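Local coordinates for protein iron-containing alcohol dehydrogenase (Ralstonia eutropha, PDB 3JZD) that probably reduces maleylacetate to 3-oxoadipate with NADH or NADPH in the breakdown of aromatic compounds, and binds NAD in this structure, at residues Val128-Tyr132 against Gly143-Leu149; Ala81-Arg86 against Ile108-Met114; Ala172-Ile176 against Leu203-Ile207. All coordinates share one frame; numbering follows the deposited sequence.

Contact 1: Val128-Tyr132 against Gly143-Leu149; sequences VTPVY and GRDPRVL. With NAD (nicotinamide-adenine-dinucleotide), chain E.
Where the β-hairpin of strands 131-136 and 139-144 opens beside the nicotinamide of NAD, Y132 and G143 form an antiparallel hydrogen-bonded pair. Y132 N gives its hydrogen to G143 O at 2.8 Å, and G143 N returns one to Y132 O at 3.0 Å. The Y132 side chain, CG lying between its own N and carbonyl carbon (chi1 60°), folds back over the glycine: G143 CA sits over the ring face, 3.9 Å from the centroid, a CH-pi contact that a residue without CB permits. A water held by Y132 OH also donates to R144 O, tying the phenol end to the partner strand.

One step on, V131 and R144 form the non-hydrogen-bonded pair, with V131 CG2 over a face of the guanidinium, 3.4 Å from R144 NH1. The extended arginine runs alongside P130, bringing R144 NE near P130 CG. Past the strand ends, D145 N binds P130 O at 2.8 Å in the carbonyl plane, and L149 CD1 comes within 3.4 Å of T129 C.

The carboxamide of NAD is gripped twice: T129 OG1 donates to NAD O7N at 2.7 Å while NAD N7N donates to V131 O. T129 OG1 also accepts from V131 N, an ST turn that helps set the hydroxyl. K106 NZ of helix 99-112 bonds to both T129 O and V131 O. With its strand pairing and two carboxamide bonds, this is a hairpin base built into a nicotinamide pocket.

Contact 2: Ala81-Arg86 against Ile108-Met114; sequences ATARAR and IALETGM
I108 lies against the methyl groups of A81 and A85 at the apolar centre, where helix 75-88 meets the C-terminal end of helix 99-112. Its two branches divide the work: CD1, at the end of the branch set beside the backbone N (chi1 -64°), comes within 3.9 Å of A81 CB, while I108 CG2 faces A85 CB at 4.3 Å. A85 CB has a second neighbour, the selenomethionine methyl M114 CE at 4.1 Å. That side chain is bent at its last torsion, which carries CE round to the alanine. L40 and L42 of strand 39-42 lie beneath A85 and I108 respectively, so this end of the interface rests on the parallel sheet.

T82 lies between the apolar centre and the polar edge. Its methyl CG2 meets T112 CG2 at 3.9 Å and also touches E111 CG, the T82 and E111 side chains crossing at about a right angle. T82 OG1 lies against I108 CG1, but its hydrogen bond is to A78 O within its own helix.

T112 closes helix 99-112 while taking part in the packing. Its OG1 donates to I108 O at 2.7 Å from above the carbonyl plane, and accepts from M114 N in an ST turn. I108 O therefore carries two donors, T112 N and T112 OG1.

Outermost, the extended R86 reaches across to helix 99-112. T112 CG2 lies over one face of its guanidinium. E111 is modelled in two conformers; in one, OE2 sits at the guanidinium edge, 3.5 Å from R86 NH1, a long, weak and doubtful salt bridge. The axes of segments 81-86 and 108-112 pass 10.1 Å apart, crossing at -60°, and helices 75-88 and 99-112 lie against the same strand, 39-42, of the parallel sheet of the Rossmann-like N-terminal part.

Contact 3: Ala172-Ile176 against Leu203-Ile207; sequences ALNAI and LAAGI
I176 and I207 reach toward each other tip to tip, CD1 to CD1 at 4.2 Å, across a pair of nearly antiparallel helix segments whose directions differ by 170°. I176 and L203 instead slide past one another in opposite directions, so the end of the isoleucine lies against the base of the leucine, with I176 CD1 3.8 Å from L203 CB. The leucine's own tip continues to the other helix and forks there: L203 CD1 touches A175 CB at 3.7 Å, and L203 CD2 approaches A172 CB at 3.9 Å. With CG set beside the backbone N (chi1 -72°), L203 straddles these two small residues.

A172 CB is shared. Besides the leucine it meets I207 CG1 at 3.6 Å, and I207 CD1 lies almost as near; the short methyl lets I207 press in close to the helix. L173 adds a peripheral touch, its CG toward I207 CD1. The side chains that meet are all apolar.

Helix 217-236 covers one flank, with C230 against both A175 and L203. L298 and L301 of helix 294-304 pack on I176 and I207 respectively, and L265 of helix 257-272 also reaches I176, placing the helix 165-182 and helix 190-212 pair within the all-helical C-terminal part of the subunit.

In the fold
Along the chain, contact 2 closes before contact 1 opens, and contact 3 follows both. Contacts 2 and 1 lie in the N-terminal family region, centres 15 Å apart, and share helix 99-112: it supplies residues 108-112 to contact 2, while L110 packs on Y132, D145 and V148 of contact 1. R147 also brings its NH1 close to the C-terminal end of that helix. Contact 3 belongs to the helical C-terminal region, across the chain's centre, 23 Å from contact 1 and 33 Å from contact 2 between centres. Helix 217-236 touches both contacts 1 and 3. The hairpin that holds the nicotinamide thus lies between the α/β nucleotide-binding part and the helical part.

Contact 1: Val128-Tyr132 against Gly143-Leu149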
ATOM      1  N   VAL A 128       9.447   3.777  -8.491  1.00 20.12           N
ATOM      2  CA  VAL A 128       8.802   3.920  -7.190  1.00 18.70           C
ATOM      3  C   VAL A 128       9.789   3.898  -6.005  1.00 19.12           C
ATOM      4  O   VAL A 128       9.395   3.606  -4.874  1.00 19.46           O
ATOM      5  CB  VAL A 128       7.649   2.914  -7.013  1.00 19.45           C
ATOM      6  CG1 VAL A 128       6.434   3.343  -7.832  1.00 16.75           C
ATOM      7  CG2 VAL A 128       8.079   1.513  -7.342  1.00 15.71           C
ATOM      8  N   THR A 129      11.048   4.263  -6.241  1.00 18.20           N
ATOM      9  CA  THR A 129      12.016   4.366  -5.145  1.00 18.39           C
ATOM     10  C   THR A 129      12.596   5.752  -5.136  1.00 19.30           C
ATOM     11  O   THR A 129      12.714   6.376  -6.192  1.00 20.02           O
ATOM     12  CB  THR A 129      13.223   3.368  -5.291  1.00 18.33           C
ATOM     13  OG1 THR A 129      14.224   3.959  -6.130  1.00 19.24           O
ATOM     14  CG2 THR A 129      12.746   1.973  -5.862  1.00 17.23           C
ATOM     15  N   PRO A 130      12.969   6.258  -3.946  1.00 20.73           N
ATOM     16  CA  PRO A 130      13.638   7.551  -3.805  1.00 20.90           C
ATOM     17  C   PRO A 130      15.170   7.468  -3.970  1.00 22.67           C
ATOM     18  O   PRO A 130      15.899   8.436  -3.605  1.00 23.47           O
ATOM     19  CB  PRO A 130      13.321   7.942  -2.354  1.00 21.87           C
ATOM     20  CG  PRO A 130      13.193   6.636  -1.627  1.00 19.54           C
ATOM     21  CD  PRO A 130      12.745   5.598  -2.644  1.00 18.74           C
ATOM     22  N   VAL A 131      15.656   6.346  -4.495  1.00 22.07           N
ATOM     23  CA  VAL A 131      17.095   6.115  -4.675  1.00 21.43           C
ATOM     24  C   VAL A 131      17.558   6.460  -6.070  1.00 21.81           C
ATOM     25  O   VAL A 131      16.943   6.055  -7.076  1.00 22.18           O
ATOM     26  CB  VAL A 131      17.487   4.661  -4.331  1.00 22.94           C
ATOM     27  CG1 VAL A 131      18.955   4.407  -4.676  1.00 21.09           C
ATOM     28  CG2 VAL A 131      17.265   4.406  -2.811  1.00 20.26           C
ATOM     29  N   TYR A 132      18.604   7.279  -6.137  1.00 21.86           N
ATOM     30  CA  TYR A 132      19.196   7.656  -7.413  1.00 23.78           C
ATOM     31  C   TYR A 132      20.613   7.106  -7.473  1.00 25.10           C
ATOM     32  O   TYR A 132      21.208   6.747  -6.447  1.00 24.26           O
ATOM     33  CB  TYR A 132      19.235   9.175  -7.599  1.00 25.12           C
ATOM     34  CG  TYR A 132      20.030   9.889  -6.539  1.00 28.56           C
ATOM     35  CD1 TYR A 132      21.406  10.104  -6.691  1.00 34.37           C
ATOM     36  CD2 TYR A 132      19.425  10.327  -5.380  1.00 29.95           C
ATOM     37  CE1 TYR A 132      22.131  10.730  -5.707  1.00 35.19           C
ATOM     38  CE2 TYR A 132      20.143  10.965  -4.397  1.00 33.88           C
ATOM     39  CZ  TYR A 132      21.488  11.158  -4.565  1.00 36.23           C
ATOM     40  OH  TYR A 132      22.183  11.794  -3.578  1.00 39.79           O
ATOM     41  N   GLY A 143      22.301   7.467  -3.758  1.00 31.45           N
ATOM     42  CA  GLY A 143      21.797   8.215  -2.609  1.00 30.66           C
ATOM     43  C   GLY A 143      20.274   8.174  -2.610  1.00 29.53           C
ATOM     44  O   GLY A 143      19.654   7.623  -3.528  1.00 28.72           O
ATOM     45  N   ARG A 144      19.681   8.772  -1.592  1.00 28.72           N
ATOM     46  CA  ARG A 144      18.252   8.772  -1.409  1.00 30.16           C
ATOM     47  C   ARG A 144      17.827  10.208  -1.266  1.00 30.75           C
ATOM     48  O   ARG A 144      18.477  10.975  -0.568  1.00 31.44           O
ATOM     49  CB  ARG A 144      17.920   8.007  -0.142  1.00 30.88           C
ATOM     50  CG  ARG A 144      16.507   7.470  -0.079  1.00 39.90           C
ATOM     51  CD  ARG A 144      16.268   6.629   1.209  1.00 44.43           C
ATOM     52  NE  ARG A 144      15.243   5.598   0.994  1.00 52.65           N
ATOM     53  CZ  ARG A 144      15.493   4.325   0.646  1.00 53.73           C
ATOM     54  NH1 ARG A 144      16.740   3.878   0.502  1.00 56.57           N
ATOM     55  NH2 ARG A 144      14.488   3.481   0.459  1.00 54.54           N
ATOM     56  N   ASP A 145      16.752  10.586  -1.941  1.00 30.65           N
ATOM     57  CA  ASP A 145      16.232  11.929  -1.865  1.00 31.01           C
ATOM     58  C   ASP A 145      14.787  11.873  -2.405  1.00 31.46           C
ATOM     59  O   ASP A 145      14.567  11.482  -3.550  1.00 29.53           O
ATOM     60  CB  ASP A 145      17.127  12.898  -2.670  1.00 31.11           C
ATOM     61  CG  ASP A 145      16.743  14.362  -2.484  1.00 37.09           C
ATOM     62  OD1 ASP A 145      15.540  14.648  -2.351  1.00 40.65           O
ATOM     63  OD2 ASP A 145      17.636  15.235  -2.502  1.00 41.84           O
ATOM     64  N   PRO A 146      13.802  12.253  -1.572  1.00 33.08           N
ATOM     65  CA  PRO A 146      12.364  12.268  -1.930  1.00 32.37           C
ATOM     66  C   PRO A 146      12.111  13.000  -3.231  1.00 30.00           C
ATOM     67  O   PRO A 146      11.229  12.648  -3.989  1.00 29.99           O
ATOM     68  CB  PRO A 146      11.719  13.052  -0.782  1.00 33.37           C
ATOM     69  CG  PRO A 146      12.649  12.905   0.352  1.00 35.37           C
ATOM     70  CD  PRO A 146      14.037  12.815  -0.229  1.00 34.24           C
ATOM     71  N   ARG A 147      12.927  14.000  -3.456  1.00 28.82           N
ATOM     72  CA  ARG A 147      12.944  14.823  -4.652  1.00 29.50           C
ATOM     73  C   ARG A 147      13.033  14.039  -5.961  1.00 26.82           C
ATOM     74  O   ARG A 147      12.508  14.486  -6.977  1.00 27.47           O
ATOM     75  CB  ARG A 147      14.201  15.664  -4.495  1.00 32.83           C
ATOM     76  CG  ARG A 147      14.286  17.012  -5.125  1.00 40.13           C
ATOM     77  CD  ARG A 147      15.497  17.716  -4.485  1.00 42.14           C
ATOM     78  NE  ARG A 147      15.453  19.144  -4.696  1.00 47.27           N
ATOM     79  CZ  ARG A 147      15.907  19.762  -5.780  1.00 55.63           C
ATOM     80  NH1 ARG A 147      16.436  19.060  -6.776  1.00 60.10           N
ATOM     81  NH2 ARG A 147      15.822  21.090  -5.876  1.00 56.99           N
ATOM     82  N   VAL A 148      13.680  12.867  -5.944  1.00 23.85           N
ATOM     83  CA  VAL A 148      13.858  12.046  -7.151  1.00 22.30           C
ATOM     84  C   VAL A 148      12.736  11.047  -7.405  1.00 21.70           C
ATOM     85  O   VAL A 148      12.677  10.467  -8.466  1.00 20.24           O
ATOM     86  CB  VAL A 148      15.240  11.327  -7.175  1.00 21.52           C
ATOM     87  CG1 VAL A 148      16.341  12.354  -6.860  1.00 18.21           C
ATOM     88  CG2 VAL A 148      15.301  10.138  -6.192  1.00 21.70           C
ATOM     89  N   LEU A 149      11.887  10.816  -6.406  1.00 22.41           N
ATOM     90  CA  LEU A 149      10.732   9.955  -6.537  1.00 21.63           C
ATOM     91  C   LEU A 149       9.758  10.538  -7.606  1.00 20.19           C
ATOM     92  O   LEU A 149       9.284  11.664  -7.479  1.00 19.62           O
ATOM     93  CB  LEU A 149      10.042   9.812  -5.168  1.00 22.74           C
ATOM     94  CG  LEU A 149       8.965   8.739  -5.022  1.00 26.38           C
ATOM     95  CD1 LEU A 149       9.559   7.327  -5.197  1.00 16.19           C
ATOM     96  CD2 LEU A 149       8.237   8.888  -3.676  1.00 22.67           C
TER
HETATM   97  PA  NAD E 400      17.933  -0.466 -18.931  1.00 26.34           P
HETATM   98  O1A NAD E 400      17.125   0.739 -18.547  1.00 30.14           O
HETATM   99  O2A NAD E 400      19.352  -0.173 -18.700  1.00 24.21           O
HETATM  100  O5B NAD E 400      17.495  -1.004 -20.382  1.00 28.39           O
HETATM  101  C5B NAD E 400      18.333  -1.901 -21.107  1.00 27.83           C
HETATM  102  C4B NAD E 400      18.034  -1.769 -22.590  1.00 26.90           C
HETATM  103  O4B NAD E 400      16.734  -2.226 -22.906  1.00 23.94           O
HETATM  104  C3B NAD E 400      18.069  -0.309 -23.028  1.00 29.25           C
HETATM  105  O3B NAD E 400      18.709  -0.171 -24.264  1.00 32.77           O
HETATM  106  C2B NAD E 400      16.619   0.062 -23.230  1.00 30.45           C
HETATM  107  O2B NAD E 400      16.459   1.093 -24.177  1.00 28.51           O
HETATM  108  C1B NAD E 400      16.038  -1.274 -23.680  1.00 20.89           C
HETATM  109  N9A NAD E 400      14.611  -1.390 -23.385  1.00 22.98           N
HETATM  110  C8A NAD E 400      14.050  -1.121 -22.162  1.00 20.74           C
HETATM  111  N7A NAD E 400      12.733  -1.367 -22.250  1.00 25.99           N
HETATM  112  C5A NAD E 400      12.426  -1.773 -23.490  1.00 25.46           C
HETATM  113  C6A NAD E 400      11.215  -2.105 -24.114  1.00 26.30           C
HETATM  114  N6A NAD E 400      10.121  -2.400 -23.441  1.00 28.46           N
HETATM  115  N1A NAD E 400      11.237  -2.436 -25.447  1.00 30.71           N
HETATM  116  C2A NAD E 400      12.416  -2.441 -26.153  1.00 23.08           C
HETATM  117  N3A NAD E 400      13.613  -2.125 -25.537  1.00 24.83           N
HETATM  118  C4A NAD E 400      13.616  -1.771 -24.221  1.00 24.79           C
HETATM  119  O3  NAD E 400      17.608  -1.802 -18.089  1.00 22.37           O
HETATM  120  PN  NAD E 400      16.920  -1.894 -16.635  1.00 23.12           P
HETATM  121  O1N NAD E 400      17.313  -3.295 -16.168  1.00 21.44           O
HETATM  122  O2N NAD E 400      15.516  -1.444 -16.711  1.00 17.77           O
HETATM  123  O5D NAD E 400      17.614  -0.822 -15.732  1.00 19.32           O
HETATM  124  C5D NAD E 400      18.764  -1.144 -15.006  1.00 26.00           C
HETATM  125  C4D NAD E 400      19.367   0.165 -14.536  1.00 26.98           C
HETATM  126  O4D NAD E 400      18.449   0.745 -13.643  1.00 22.08           O
HETATM  127  C3D NAD E 400      20.649  -0.042 -13.752  1.00 24.16           C
HETATM  128  O3D NAD E 400      21.403   1.128 -13.842  1.00 21.52           O
HETATM  129  C2D NAD E 400      20.147  -0.236 -12.357  1.00 26.09           C
HETATM  130  O2D NAD E 400      21.151  -0.019 -11.397  1.00 23.73           O
HETATM  131  C1D NAD E 400      19.020   0.799 -12.348  1.00 23.48           C
HETATM  132  N1N NAD E 400      18.039   0.524 -11.285  1.00 25.98           N
HETATM  133  C2N NAD E 400      17.905   1.450 -10.283  1.00 24.77           C
HETATM  134  C3N NAD E 400      16.992   1.246  -9.259  1.00 26.50           C
HETATM  135  C7N NAD E 400      16.775   2.307  -8.204  1.00 22.73           C
HETATM  136  O7N NAD E 400      15.813   2.113  -7.212  1.00 25.10           O
HETATM  137  N7N NAD E 400      17.439   3.447  -8.205  1.00 23.83           N
HETATM  138  C4N NAD E 400      16.207   0.081  -9.268  1.00 25.66           C
HETATM  139  C5N NAD E 400      16.345  -0.847 -10.294  1.00 30.00           C
HETATM  140  C6N NAD E 400      17.257  -0.600 -11.322  1.00 25.05           C
HETATM  141  O   HOH W   1      21.094  12.259  -1.214  1.00 35.94           O

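Contact 2: Ala81-Arg86 against Ile108-Met114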
ATOM      1  N   ALA A  81      21.986  16.148 -19.932  1.00 28.73           N
ATOM      2  CA  ALA A  81      20.527  16.125 -19.946  1.00 28.79           C
ATOM      3  C   ALA A  81      19.966  17.353 -19.233  1.00 28.65           C
ATOM      4  O   ALA A  81      19.080  18.021 -19.741  1.00 28.78           O
ATOM      5  CB  ALA A  81      20.020  14.868 -19.318  1.00 28.23           C
ATOM      6  N   THR A  82      20.510  17.651 -18.060  1.00 28.50           N
ATOM      7  CA  THR A  82      20.086  18.794 -17.267  1.00 28.44           C
ATOM      8  C   THR A  82      20.299  20.091 -18.013  1.00 29.70           C
ATOM      9  O   THR A  82      19.447  20.970 -17.975  1.00 30.92           O
ATOM     10  CB  THR A  82      20.824  18.827 -15.936  1.00 28.49           C
ATOM     11  OG1 THR A  82      20.566  17.600 -15.262  1.00 23.58           O
ATOM     12  CG2 THR A  82      20.347  19.971 -15.074  1.00 25.76           C
ATOM     13  N   ALA A  83      21.425  20.197 -18.712  1.00 30.21           N
ATOM     14  CA  ALA A  83      21.694  21.357 -19.540  1.00 30.77           C
ATOM     15  C   ALA A  83      20.634  21.486 -20.613  1.00 30.20           C
ATOM     16  O   ALA A  83      20.133  22.577 -20.863  1.00 31.10           O
ATOM     17  CB  ALA A  83      23.069  21.253 -20.178  1.00 31.38           C
ATOM     18  N   ARG A  84      20.275  20.386 -21.261  1.00 29.28           N
ATOM     19  CA  ARG A  84      19.247  20.469 -22.297  1.00 29.67           C
ATOM     20  C   ARG A  84      17.883  20.878 -21.728  1.00 28.14           C
ATOM     21  O   ARG A  84      17.129  21.603 -22.371  1.00 26.30           O
ATOM     22  CB  ARG A  84      19.070  19.133 -22.978  1.00 30.48           C
ATOM     23  CG  ARG A  84      18.029  19.208 -24.061  1.00 37.44           C
ATOM     24  CD  ARG A  84      18.603  19.793 -25.346  1.00 42.01           C
ATOM     25  NE  ARG A  84      19.312  18.726 -26.039  1.00 47.86           N
ATOM     26  CZ  ARG A  84      18.700  17.740 -26.701  1.00 51.71           C
ATOM     27  NH1 ARG A  84      17.357  17.682 -26.774  1.00 50.82           N
ATOM     28  NH2 ARG A  84      19.430  16.797 -27.280  1.00 52.21           N
ATOM     29  N   ALA A  85      17.567  20.365 -20.536  1.00 28.79           N
ATOM     30  CA  ALA A  85      16.292  20.666 -19.869  1.00 28.70           C
ATOM     31  C   ALA A  85      16.248  22.148 -19.588  1.00 29.22           C
ATOM     32  O   ALA A  85      15.241  22.830 -19.858  1.00 26.20           O
ATOM     33  CB  ALA A  85      16.163  19.877 -18.573  1.00 26.85           C
ATOM     34  N   ARG A  86      17.352  22.660 -19.033  1.00 30.94           N
ATOM     35  CA  ARG A  86      17.423  24.093 -18.737  1.00 31.71           C
ATOM     36  C   ARG A  86      17.273  24.920 -19.997  1.00 32.84           C
ATOM     37  O   ARG A  86      16.467  25.830 -20.054  1.00 33.09           O
ATOM     38  CB  ARG A  86      18.684  24.413 -17.965  1.00 32.73           C
ATOM     39  CG  ARG A  86      18.488  24.060 -16.510  1.00 33.00           C
ATOM     40  CD  ARG A  86      19.761  23.920 -15.734  1.00 33.65           C
ATOM     41  NE  ARG A  86      19.448  23.897 -14.306  1.00 36.62           N
ATOM     42  CZ  ARG A  86      20.278  23.498 -13.345  1.00 43.03           C
ATOM     43  NH1 ARG A  86      21.494  23.042 -13.632  1.00 45.56           N
ATOM     44  NH2 ARG A  86      19.873  23.529 -12.078  1.00 48.50           N
ATOM     45  N   ILE A 108      18.110  14.546 -13.193  1.00 23.87           N
ATOM     46  CA  ILE A 108      17.647  15.904 -13.535  1.00 23.96           C
ATOM     47  C   ILE A 108      16.850  16.488 -12.362  1.00 23.97           C
ATOM     48  O   ILE A 108      16.992  17.664 -12.031  1.00 26.11           O
ATOM     49  CB  ILE A 108      16.783  15.903 -14.831  1.00 24.27           C
ATOM     50  CG1 ILE A 108      17.624  15.473 -16.032  1.00 21.63           C
ATOM     51  CG2 ILE A 108      16.136  17.274 -15.113  1.00 17.55           C
ATOM     52  CD1 ILE A 108      16.790  15.212 -17.251  1.00 14.18           C
ATOM     53  N   ALA A 109      16.029  15.660 -11.735  1.00 22.73           N
ATOM     54  CA  ALA A 109      15.168  16.086 -10.643  1.00 23.19           C
ATOM     55  C   ALA A 109      16.005  16.396  -9.435  1.00 23.44           C
ATOM     56  O   ALA A 109      15.671  17.309  -8.697  1.00 22.25           O
ATOM     57  CB  ALA A 109      14.135  15.043 -10.306  1.00 22.55           C
ATOM     58  N   LEU A 110      17.092  15.646  -9.248  1.00 24.12           N
ATOM     59  CA  LEU A 110      18.013  15.914  -8.148  1.00 25.39           C
ATOM     60  C   LEU A 110      18.611  17.322  -8.247  1.00 25.14           C
ATOM     61  O   LEU A 110      18.713  18.002  -7.253  1.00 25.87           O
ATOM     62  CB  LEU A 110      19.145  14.895  -8.125  1.00 25.83           C
ATOM     63  CG  LEU A 110      20.058  14.932  -6.886  1.00 27.12           C
ATOM     64  CD1 LEU A 110      19.230  14.853  -5.620  1.00 25.62           C
ATOM     65  CD2 LEU A 110      21.062  13.782  -6.917  1.00 23.53           C
ATOM     66  N   GLU A 111      18.980  17.757  -9.445  1.00 25.46           N
ATOM     67  CA  GLU A 111      19.584  19.087  -9.643  0.50 25.84           C
ATOM     68  C   GLU A 111      18.551  20.207  -9.791  1.00 25.97           C
ATOM     69  O   GLU A 111      18.809  21.348  -9.387  1.00 27.09           O
ATOM     70  CB  GLU A 111      20.517  19.055 -10.870  0.50 26.36           C
ATOM     71  CG  GLU A 111      21.111  20.403 -11.382  0.50 30.36           C
ATOM     72  CD  GLU A 111      22.120  21.063 -10.434  0.50 31.88           C
ATOM     73  OE1 GLU A 111      21.881  21.084  -9.210  0.50 32.09           O
ATOM     74  OE2 GLU A 111      23.147  21.587 -10.933  0.50 32.76           O
ATOM     75  N   THR A 112      17.385  19.907 -10.347  1.00 23.71           N
ATOM     76  CA  THR A 112      16.422  20.957 -10.622  1.00 23.37           C
ATOM     77  C   THR A 112      15.151  21.011  -9.821  1.00 23.82           C
ATOM     78  O   THR A 112      14.479  22.022  -9.840  1.00 25.27           O
ATOM     79  CB  THR A 112      15.972  20.836 -12.058  1.00 24.27           C
ATOM     80  OG1 THR A 112      15.205  19.626 -12.216  1.00 28.88           O
ATOM     81  CG2 THR A 112      17.180  20.819 -12.968  1.00 23.19           C
ATOM     82  N   GLY A 113      14.784  19.936  -9.161  1.00 23.99           N
ATOM     83  CA  GLY A 113      13.549  19.924  -8.431  1.00 24.25           C
ATOM     84  C   GLY A 113      12.334  19.631  -9.284  1.00 26.68           C
ATOM     85  O   GLY A 113      11.265  19.371  -8.725  1.00 28.64           O
HETATM   86  N   MSE A 114      12.473  19.581 -10.619  1.00 26.24           N
HETATM   87  CA  MSE A 114      11.297  19.372 -11.485  1.00 24.24           C
HETATM   88  C   MSE A 114      10.644  17.996 -11.317  1.00 22.00           C
HETATM   89  O   MSE A 114      11.305  17.003 -11.046  1.00 20.59           O
HETATM   90  CB  MSE A 114      11.639  19.575 -12.963  1.00 24.15           C
HETATM   91  CG  MSE A 114      12.441  18.452 -13.613  1.00 23.58           C
HETATM   92 SE   MSE A 114      12.669  18.867 -15.518  0.75 23.20          SE
HETATM   93  CE  MSE A 114      13.794  20.439 -15.310  1.00 18.50           C
TER

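Contact 3: Ala172-Ile176 against Leu203-Ile207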
ATOM      1  N   ALA A 172      12.445  -9.451 -14.943  1.00 16.21           N
ATOM      2  CA  ALA A 172      11.388  -9.964 -14.082  1.00 16.39           C
ATOM      3  C   ALA A 172      11.986 -10.568 -12.827  1.00 17.67           C
ATOM      4  O   ALA A 172      11.416 -10.431 -11.750  1.00 17.97           O
ATOM      5  CB  ALA A 172      10.523 -10.973 -14.836  1.00 15.04           C
ATOM      6  N   LEU A 173      13.142 -11.237 -12.963  1.00 17.37           N
ATOM      7  CA  LEU A 173      13.843 -11.817 -11.800  1.00 15.08           C
ATOM      8  C   LEU A 173      14.503 -10.734 -10.972  1.00 15.02           C
ATOM      9  O   LEU A 173      14.550 -10.843  -9.752  1.00 15.72           O
ATOM     10  CB  LEU A 173      14.803 -12.943 -12.236  1.00 16.00           C
ATOM     11  CG  LEU A 173      13.945 -14.201 -12.475  1.00 17.26           C
ATOM     12  CD1 LEU A 173      14.464 -15.113 -13.479  1.00 19.84           C
ATOM     13  CD2 LEU A 173      13.754 -14.898 -11.108  1.00 23.01           C
ATOM     14  N   ASN A 174      14.924  -9.643 -11.615  1.00 15.36           N
ATOM     15  CA  ASN A 174      15.450  -8.484 -10.892  1.00 14.39           C
ATOM     16  C   ASN A 174      14.344  -7.973  -9.932  1.00 14.96           C
ATOM     17  O   ASN A 174      14.580  -7.734  -8.749  1.00 16.13           O
ATOM     18  CB  ASN A 174      15.912  -7.455 -11.913  1.00 14.78           C
ATOM     19  CG  ASN A 174      16.448  -6.186 -11.313  1.00 20.68           C
ATOM     20  OD1 ASN A 174      16.705  -6.072 -10.107  1.00 19.89           O
ATOM     21  ND2 ASN A 174      16.622  -5.214 -12.159  1.00 16.40           N
ATOM     22  N   ALA A 175      13.125  -7.863 -10.430  1.00 15.02           N
ATOM     23  CA  ALA A 175      12.007  -7.401  -9.607  1.00 15.22           C
ATOM     24  C   ALA A 175      11.728  -8.413  -8.471  1.00 15.75           C
ATOM     25  O   ALA A 175      11.560  -8.019  -7.334  1.00 16.72           O
ATOM     26  CB  ALA A 175      10.777  -7.216 -10.473  1.00 15.50           C
ATOM     27  N   ILE A 176      11.704  -9.714  -8.796  1.00 15.76           N
ATOM     28  CA  ILE A 176      11.486 -10.750  -7.771  1.00 13.59           C
ATOM     29  C   ILE A 176      12.543 -10.638  -6.674  1.00 13.50           C
ATOM     30  O   ILE A 176      12.225 -10.799  -5.513  1.00 11.08           O
ATOM     31  CB  ILE A 176      11.469 -12.180  -8.373  1.00 13.82           C
ATOM     32  CG1 ILE A 176      10.167 -12.395  -9.120  1.00 11.81           C
ATOM     33  CG2 ILE A 176      11.668 -13.264  -7.256  1.00 10.75           C
ATOM     34  CD1 ILE A 176      10.089 -13.641  -9.959  1.00 16.08           C
ATOM     35  N   LEU A 203       4.726 -12.206 -10.961  1.00 16.57           N
ATOM     36  CA  LEU A 203       5.851 -12.434 -11.890  1.00 18.06           C
ATOM     37  C   LEU A 203       6.120 -13.907 -12.150  1.00 18.80           C
ATOM     38  O   LEU A 203       6.353 -14.322 -13.264  1.00 18.07           O
ATOM     39  CB  LEU A 203       7.100 -11.732 -11.383  1.00 18.06           C
ATOM     40  CG  LEU A 203       7.000 -10.199 -11.536  1.00 21.11           C
ATOM     41  CD1 LEU A 203       7.774  -9.444 -10.460  1.00 11.09           C
ATOM     42  CD2 LEU A 203       7.381  -9.759 -12.951  1.00 17.91           C
ATOM     43  N   ALA A 204       6.031 -14.709 -11.112  1.00 20.76           N
ATOM     44  CA  ALA A 204       6.259 -16.124 -11.255  1.00 20.53           C
ATOM     45  C   ALA A 204       5.263 -16.721 -12.237  1.00 20.31           C
ATOM     46  O   ALA A 204       5.621 -17.653 -12.951  1.00 19.84           O
ATOM     47  CB  ALA A 204       6.198 -16.831  -9.921  1.00 17.93           C
ATOM     48  N   ALA A 205       4.035 -16.210 -12.260  1.00 19.49           N
ATOM     49  CA  ALA A 205       3.036 -16.649 -13.221  1.00 18.51           C
ATOM     50  C   ALA A 205       3.188 -15.935 -14.562  1.00 18.63           C
ATOM     51  O   ALA A 205       2.920 -16.508 -15.615  1.00 18.30           O
ATOM     52  CB  ALA A 205       1.626 -16.371 -12.696  1.00 20.39           C
ATOM     53  N   GLY A 206       3.552 -14.671 -14.528  1.00 17.04           N
ATOM     54  CA  GLY A 206       3.707 -13.911 -15.749  1.00 17.28           C
ATOM     55  C   GLY A 206       4.907 -14.271 -16.620  1.00 16.42           C
ATOM     56  O   GLY A 206       4.839 -14.143 -17.835  1.00 18.45           O
ATOM     57  N   ILE A 207       6.002 -14.731 -16.031  1.00 16.32           N
ATOM     58  CA  ILE A 207       7.182 -15.055 -16.836  1.00 14.96           C
ATOM     59  C   ILE A 207       6.854 -16.110 -17.895  1.00 15.56           C
ATOM     60  O   ILE A 207       7.128 -15.899 -19.086  1.00 15.61           O
ATOM     61  CB  ILE A 207       8.391 -15.479 -15.954  1.00 17.45           C
ATOM     62  CG1 ILE A 207       9.001 -14.235 -15.309  1.00 15.74           C
ATOM     63  CG2 ILE A 207       9.438 -16.234 -16.802  1.00 10.21           C
ATOM     64  CD1 ILE A 207       9.839 -14.475 -14.036  1.00 11.91           C
TER